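Local coordinates for biogenic amine-binding protein (Rhodnius prolixus, PDB 4GE1) that binds biogenic amines such as tryptamine inside a lipocalin barrel, and in the saliva of this blood-feeding insect probably sequesters serotonin and norepinephrine, at residues Y29-S34 against P131-Y136; K88-N93 against E105-V110. One frame throughout, in Å; residues are numbered along the deposited sequence.

Contact 1 of 2, residues Y29-S34 against P131-Y136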
loop_
_atom_site.group_PDB
_atom_site.type_symbol
_atom_site.label_atom_id
_atom_site.label_comp_id
_atom_site.label_asym_id
_atom_site.label_seq_id
_atom_site.Cartn_x
_atom_site.Cartn_y
_atom_site.Cartn_z
ATOM N N TYR A 29 6.319 -5.643 6.535
ATOM C CA TYR A 29 4.970 -6.153 6.340
ATOM C C TYR A 29 4.767 -7.625 6.659
ATOM O O TYR A 29 5.675 -8.447 6.518
ATOM C CB TYR A 29 4.497 -5.872 4.912
ATOM C CG TYR A 29 5.253 -6.600 3.827
ATOM C CD1 TYR A 29 4.898 -7.887 3.443
ATOM C CD2 TYR A 29 6.301 -5.980 3.152
ATOM C CE1 TYR A 29 5.577 -8.540 2.418
ATOM C CE2 TYR A 29 6.979 -6.622 2.128
ATOM C CZ TYR A 29 6.620 -7.899 1.762
ATOM O OH TYR A 29 7.321 -8.525 0.741
ATOM N N LYS A 30 3.553 -7.939 7.090
ATOM C CA LYS A 30 3.121 -9.316 7.247
ATOM C C LYS A 30 2.036 -9.595 6.227
ATOM O O LYS A 30 1.005 -8.919 6.194
ATOM C CB LYS A 30 2.570 -9.569 8.645
ATOM C CG LYS A 30 1.911 -10.948 8.788
ATOM C CD LYS A 30 1.472 -11.209 10.213
ATOM C CE LYS A 30 0.850 -12.592 10.362
ATOM N NZ LYS A 30 0.067 -12.680 11.620
ATOM N N LEU A 31 2.292 -10.581 5.380
ATOM C CA LEU A 31 1.330 -11.036 4.396
ATOM C C LEU A 31 0.775 -12.408 4.798
ATOM O O LEU A 31 1.502 -13.398 4.780
ATOM C CB LEU A 31 2.016 -11.150 3.047
ATOM C CG LEU A 31 1.193 -11.805 1.949
ATOM C CD1 LEU A 31 -0.033 -10.960 1.657
ATOM C CD2 LEU A 31 2.050 -11.978 0.703
ATOM N N GLY A 32 -0.503 -12.471 5.152
ATOM C CA GLY A 32 -1.139 -13.739 5.516
ATOM C C GLY A 32 -0.677 -14.404 6.809
ATOM O O GLY A 32 0.067 -13.817 7.590
ATOM N N ASP A 33 -1.128 -15.639 7.038
ATOM C CA ASP A 33 -0.765 -16.388 8.243
ATOM C C ASP A 33 0.482 -17.277 8.098
ATOM O O ASP A 33 1.202 -17.498 9.073
ATOM C CB ASP A 33 -1.944 -17.248 8.725
ATOM C CG ASP A 33 -3.068 -16.421 9.317
ATOM O OD1 ASP A 33 -2.776 -15.512 10.120
ATOM O OD2 ASP A 33 -4.242 -16.686 8.981
ATOM N N SER A 34 0.727 -17.804 6.903
ATOM C CA SER A 34 1.849 -18.729 6.717
ATOM C C SER A 34 3.186 -17.993 6.628
ATOM O O SER A 34 3.231 -16.793 6.313
ATOM C CB SER A 34 1.640 -19.606 5.482
ATOM O OG SER A 34 1.859 -18.866 4.295
ATOM N N PRO A 131 -9.790 -13.412 1.811
ATOM C CA PRO A 131 -9.449 -12.966 3.168
ATOM C C PRO A 131 -8.150 -13.580 3.678
ATOM O O PRO A 131 -7.501 -12.986 4.544
ATOM C CB PRO A 131 -10.629 -13.467 4.003
ATOM C CG PRO A 131 -11.201 -14.610 3.207
ATOM C CD PRO A 131 -11.044 -14.182 1.783
ATOM N N ASP A 132 -7.796 -14.758 3.162
ATOM C CA ASP A 132 -6.530 -15.391 3.499
ATOM C C ASP A 132 -5.363 -14.523 3.054
ATOM O O ASP A 132 -4.281 -14.579 3.640
ATOM C CB ASP A 132 -6.433 -16.792 2.884
ATOM C CG ASP A 132 -7.205 -17.834 3.681
ATOM O OD1 ASP A 132 -7.740 -17.480 4.754
ATOM O OD2 ASP A 132 -7.267 -19.007 3.243
ATOM N N TYR A 133 -5.588 -13.729 2.008
ATOM C CA TYR A 133 -4.656 -12.675 1.630
ATOM C C TYR A 133 -4.983 -11.417 2.416
ATOM O O TYR A 133 -5.871 -10.643 2.037
ATOM C CB TYR A 133 -4.730 -12.363 0.131
ATOM C CG TYR A 133 -4.222 -10.968 -0.229
ATOM C CD1 TYR A 133 -2.864 -10.723 -0.397
ATOM C CD2 TYR A 133 -5.102 -9.902 -0.404
ATOM C CE1 TYR A 133 -2.397 -9.460 -0.724
ATOM C CE2 TYR A 133 -4.641 -8.638 -0.724
ATOM C CZ TYR A 133 -3.287 -8.424 -0.885
ATOM O OH TYR A 133 -2.813 -7.171 -1.214
ATOM N N TYR A 134 -4.289 -11.222 3.528
ATOM C CA TYR A 134 -4.379 -9.950 4.215
ATOM C C TYR A 134 -2.986 -9.398 4.395
ATOM O O TYR A 134 -2.006 -10.149 4.491
ATOM C CB TYR A 134 -5.101 -10.068 5.561
ATOM C CG TYR A 134 -4.349 -10.847 6.619
ATOM C CD1 TYR A 134 -4.657 -12.178 6.873
ATOM C CD2 TYR A 134 -3.342 -10.252 7.373
ATOM C CE1 TYR A 134 -3.978 -12.900 7.841
ATOM C CE2 TYR A 134 -2.656 -10.974 8.353
ATOM C CZ TYR A 134 -2.982 -12.293 8.578
ATOM O OH TYR A 134 -2.319 -13.017 9.552
ATOM N N LEU A 135 -2.901 -8.078 4.441
ATOM C CA LEU A 135 -1.619 -7.425 4.553
ATOM C C LEU A 135 -1.628 -6.398 5.670
ATOM O O LEU A 135 -2.524 -5.548 5.748
ATOM C CB LEU A 135 -1.272 -6.744 3.227
ATOM C CG LEU A 135 0.048 -5.981 3.164
ATOM C CD1 LEU A 135 1.192 -6.961 3.051
ATOM C CD2 LEU A 135 0.043 -5.027 1.974
ATOM N N TYR A 136 -0.635 -6.498 6.546
ATOM C CA TYR A 136 -0.309 -5.418 7.466
ATOM C C TYR A 136 1.017 -4.809 7.021
ATOM O O TYR A 136 2.025 -5.513 6.912
ATOM C CB TYR A 136 -0.177 -5.942 8.896
ATOM C CG TYR A 136 -1.486 -6.267 9.571
ATOM C CD1 TYR A 136 -2.244 -5.271 10.174
ATOM C CD2 TYR A 136 -1.958 -7.573 9.623
ATOM C CE1 TYR A 136 -3.436 -5.564 10.803
ATOM C CE2 TYR A 136 -3.147 -7.879 10.253
ATOM C CZ TYR A 136 -3.881 -6.871 10.843
ATOM O OH TYR A 136 -5.065 -7.172 11.464
#
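Tyr134 reaches across to Asp33 with its phenol, whose OH donates to Asp33 OD1 at 2.6 Å. The carboxylate and ring planes stand 67° apart, and the donor meets OD1 from above the carboxylate plane. A first torsion of 68° sets Tyr134 CG between its own backbone N and carbonyl carbon. Gly32 CA lies over one face of the ring, offset toward the rim and 3.9 Å from the ring centroid, in a CH-pi contact. Gly32 has a positive phi, a conformation that favours glycine. The same phenol oxygen takes a weak hydrogen bond from Lys30 NZ at 3.2 Å, the lysine chain running out fully extended from a CG anti to the backbone N. One hydroxyl thus ties together a lysine and an aspartate, whose charges would be expected to polarise it.

Behind these side chains the strands pair antiparallel. Lys30 and Tyr136 form a hydrogen-bonded pair, with 2.9 Å from Lys30 N to Tyr136 O and a return bond from Tyr136 N to Lys30 O, and Gly32 N continues the pairing to Tyr134 O at 2.8 Å.

Leu31 and Leu135 point to the other face of the sheet. There Leu31 CD1 meets Tyr133 CD1 at 3.5 Å, while Leu135 CD1 touches Tyr29 CD1 at 3.8 Å. Tyr133 and Leu135 belong to the tryptamine pocket, placing this face inside the lipocalin barrel.

Strand 23-31 here meets strand 130-140, the pairing that closes the barrel. Tyr29 OH is hydrogen-bonded to Asp40 O and Asn42 N, and its ring meets Phe168 edge-to-face. Beyond the other strand lies 120-127, where Leu135 pairs with Val125 through the backbone and the Tyr136 ring meets His124.

Contact 2 of 2, residues K88-N93 against E105-V110. With TSS (2-(1H-indol-3-yl)ethanamine), chain E.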
loop_
_atom_site.group_PDB
_atom_site.type_symbol
_atom_site.label_atom_id
_atom_site.label_comp_id
_atom_site.label_asym_id
_atom_site.label_seq_id
_atom_site.Cartn_x
_atom_site.Cartn_y
_atom_site.Cartn_z
ATOM N N LYS A 88 -10.245 5.217 5.972
ATOM C CA LYS A 88 -10.771 3.914 5.587
ATOM C C LYS A 88 -11.570 4.011 4.300
ATOM O O LYS A 88 -12.451 4.864 4.164
ATOM C CB LYS A 88 -11.653 3.358 6.701
ATOM C CG LYS A 88 -12.353 2.056 6.357
ATOM C CD LYS A 88 -13.064 1.500 7.585
ATOM C CE LYS A 88 -13.731 0.166 7.286
ATOM N NZ LYS A 88 -12.748 -0.898 6.909
ATOM N N TYR A 89 -11.265 3.136 3.353
ATOM C CA TYR A 89 -11.929 3.187 2.061
ATOM C C TYR A 89 -11.847 1.862 1.331
ATOM O O TYR A 89 -11.082 0.974 1.705
ATOM C CB TYR A 89 -11.361 4.322 1.186
ATOM C CG TYR A 89 -9.895 4.186 0.804
ATOM C CD1 TYR A 89 -9.523 3.826 -0.489
ATOM C CD2 TYR A 89 -8.885 4.438 1.725
ATOM C CE1 TYR A 89 -8.181 3.699 -0.851
ATOM C CE2 TYR A 89 -7.537 4.312 1.371
ATOM C CZ TYR A 89 -7.197 3.949 0.083
ATOM O OH TYR A 89 -5.871 3.828 -0.267
ATOM N N THR A 90 -12.662 1.737 0.295
ATOM C CA THR A 90 -12.594 0.602 -0.599
ATOM C C THR A 90 -12.058 1.055 -1.957
ATOM O O THR A 90 -12.363 2.151 -2.438
ATOM C CB THR A 90 -13.974 -0.038 -0.780
ATOM O OG1 THR A 90 -14.623 -0.136 0.493
ATOM C CG2 THR A 90 -13.834 -1.428 -1.381
ATOM N N ALA A 91 -11.253 0.207 -2.570
ATOM C CA ALA A 91 -10.682 0.519 -3.866
ATOM C C ALA A 91 -10.827 -0.681 -4.782
ATOM O O ALA A 91 -10.910 -1.823 -4.324
ATOM C CB ALA A 91 -9.221 0.916 -3.719
ATOM N N LYS A 92 -10.917 -0.412 -6.075
ATOM C CA LYS A 92 -10.760 -1.447 -7.077
ATOM C C LYS A 92 -9.264 -1.492 -7.388
ATOM O O LYS A 92 -8.657 -0.472 -7.744
ATOM C CB LYS A 92 -11.570 -1.108 -8.331
ATOM C CG LYS A 92 -11.431 -2.115 -9.473
ATOM C CD LYS A 92 -11.661 -3.537 -8.978
ATOM C CE LYS A 92 -12.369 -4.386 -10.018
ATOM N NZ LYS A 92 -13.761 -3.912 -10.238
ATOM N N ASN A 93 -8.653 -2.654 -7.212
ATOM C CA ASN A 93 -7.234 -2.780 -7.513
ATOM C C ASN A 93 -7.035 -3.701 -8.703
ATOM O O ASN A 93 -7.573 -4.810 -8.751
ATOM C CB ASN A 93 -6.435 -3.233 -6.287
ATOM C CG ASN A 93 -4.940 -3.390 -6.582
ATOM O OD1 ASN A 93 -4.493 -4.452 -6.997
ATOM N ND2 ASN A 93 -4.173 -2.333 -6.359
ATOM N N GLU A 105 -8.177 -8.265 -11.528
ATOM C CA GLU A 105 -8.724 -7.183 -10.707
ATOM C C GLU A 105 -9.403 -7.724 -9.434
ATOM O O GLU A 105 -9.870 -8.880 -9.385
ATOM C CB GLU A 105 -9.717 -6.334 -11.521
ATOM C CG GLU A 105 -10.892 -7.124 -12.126
ATOM C CD GLU A 105 -11.742 -6.300 -13.105
ATOM O OE1 GLU A 105 -12.786 -5.750 -12.688
ATOM O OE2 GLU A 105 -11.386 -6.232 -14.303
ATOM N N ARG A 106 -9.464 -6.885 -8.407
ATOM C CA ARG A 106 -10.043 -7.284 -7.136
ATOM C C ARG A 106 -10.476 -6.056 -6.358
ATOM O O ARG A 106 -10.095 -4.922 -6.678
ATOM C CB ARG A 106 -8.991 -8.015 -6.321
ATOM C CG ARG A 106 -7.813 -7.128 -6.012
ATOM C CD ARG A 106 -6.571 -7.913 -5.669
ATOM N NE ARG A 106 -5.379 -7.092 -5.868
ATOM C CZ ARG A 106 -4.203 -7.324 -5.295
ATOM N NH1 ARG A 106 -4.063 -8.357 -4.474
ATOM N NH2 ARG A 106 -3.172 -6.522 -5.537
ATOM N N THR A 107 -11.267 -6.293 -5.319
ATOM C CA THR A 107 -11.672 -5.241 -4.404
ATOM C C THR A 107 -10.808 -5.316 -3.150
ATOM O O THR A 107 -10.607 -6.397 -2.593
ATOM C CB THR A 107 -13.136 -5.424 -3.996
ATOM O OG1 THR A 107 -13.934 -5.592 -5.172
ATOM C CG2 THR A 107 -13.632 -4.225 -3.208
ATOM N N LEU A 108 -10.298 -4.171 -2.710
ATOM C CA LEU A 108 -9.482 -4.113 -1.503
ATOM C C LEU A 108 -10.078 -3.154 -0.486
ATOM O O LEU A 108 -10.363 -1.993 -0.801
ATOM C CB LEU A 108 -8.051 -3.676 -1.832
ATOM C CG LEU A 108 -7.222 -4.627 -2.695
ATOM C CD1 LEU A 108 -5.844 -4.061 -3.001
ATOM C CD2 LEU A 108 -7.094 -5.943 -1.991
ATOM N N GLN A 109 -10.273 -3.642 0.735
ATOM C CA GLN A 109 -10.679 -2.774 1.834
ATOM C C GLN A 109 -9.428 -2.254 2.533
ATOM O O GLN A 109 -8.625 -3.036 3.053
ATOM C CB GLN A 109 -11.570 -3.543 2.813
ATOM C CG GLN A 109 -12.719 -4.279 2.130
ATOM C CD GLN A 109 -13.621 -5.023 3.109
ATOM O OE1 GLN A 109 -13.339 -5.097 4.308
ATOM N NE2 GLN A 109 -14.719 -5.570 2.599
ATOM N N VAL A 110 -9.257 -0.935 2.534
ATOM C CA VAL A 110 -8.055 -0.329 3.087
ATOM C C VAL A 110 -8.346 0.361 4.413
ATOM O O VAL A 110 -9.308 1.129 4.528
ATOM C CB VAL A 110 -7.440 0.701 2.106
ATOM C CG1 VAL A 110 -6.087 1.180 2.609
ATOM C CG2 VAL A 110 -7.312 0.112 0.695
HETATM N N1 TSS E . -0.614 -2.831 -3.912
HETATM C CA TSS E . -1.494 -3.759 -3.245
HETATM C CB TSS E . -1.377 -3.858 -1.756
HETATM C CG TSS E . -1.106 -2.601 -0.992
HETATM C CD1 TSS E . 0.071 -2.272 -0.333
HETATM N NE1 TSS E . -0.072 -1.065 0.253
HETATM C CE2 TSS E . -1.332 -0.572 -0.017
HETATM C CD2 TSS E . -1.993 -1.502 -0.779
HETATM C CZ2 TSS E . -1.971 0.645 0.348
HETATM C CH2 TSS E . -3.280 0.891 -0.057
HETATM C CZ3 TSS E . -3.953 -0.056 -0.831
HETATM C CE3 TSS E . -3.320 -1.250 -1.196
#
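Arg106 grips Asn93 side-on, with NH2 at 2.9 Å and NE at 3.0 Å from the single oxygen OD1. The oxygen lies in the guanidinium plane, but both nitrogens approach it from the same face of the amide, whose plane is turned 59° from the guanidinium. The arginine extends from CG to NE alongside the asparagine, while Asn93 ND2 is held by Ser75 and by Asp73, an acceptor for the bound tryptamine. Asn93 therefore links Arg106, itself a pocket residue, to the aspartate of the amine site.

On the other face of the sheet the Lys92 chain is bent beyond CG, and its NZ forms a salt bridge with Glu105 OE1 at 3.2 Å, although Lys92 CE comes at least as close to that oxygen; Glu105 OE2 bonds to Tyr195 OH.

Between these side chains runs a regular antiparallel beta hairpin, strand 88-96 returning as 102-115, part of the up-and-down meander of the lipocalin barrel. Tyr89 with Val110, Ala91 with Leu108 and Asn93 with Arg106 each exchange two backbone hydrogen bonds.

Farther along the face that holds Asn93 and Arg106, toward the indole, Val110 and Tyr89 bring in apolar packing. Val110 CB rests over one face of the Tyr89 ring, 3.9 Å from its centroid, and Val110 CG2 lies 3.7 Å from TSS CZ3 on the indole. The Tyr89 OH is hydrogen-bonded to Glu58. Leu108 CD1 presses on Asn93 CB at 3.4 Å and also sits over a face of the Arg106 guanidinium.

In the fold
Both contacts join antiparallel strands of one curled sheet and are partly buried, yet contact 1 closes the barrel between strands far apart in sequence, whereas contact 2 is a local hairpin nested within that loop. In each, one face turns to the tryptamine pocket and the other outward. The main polar side-chain cluster of contact 1 lies on the outer face, and its inward side is leucine and tyrosine packing. Contact 2 has polar links on both faces: a salt bridge outside, and an arginine-asparagine pair within. Their centres are 15 Å apart, but the inward side chains meet, Tyr133 packing against Arg106 and Leu108.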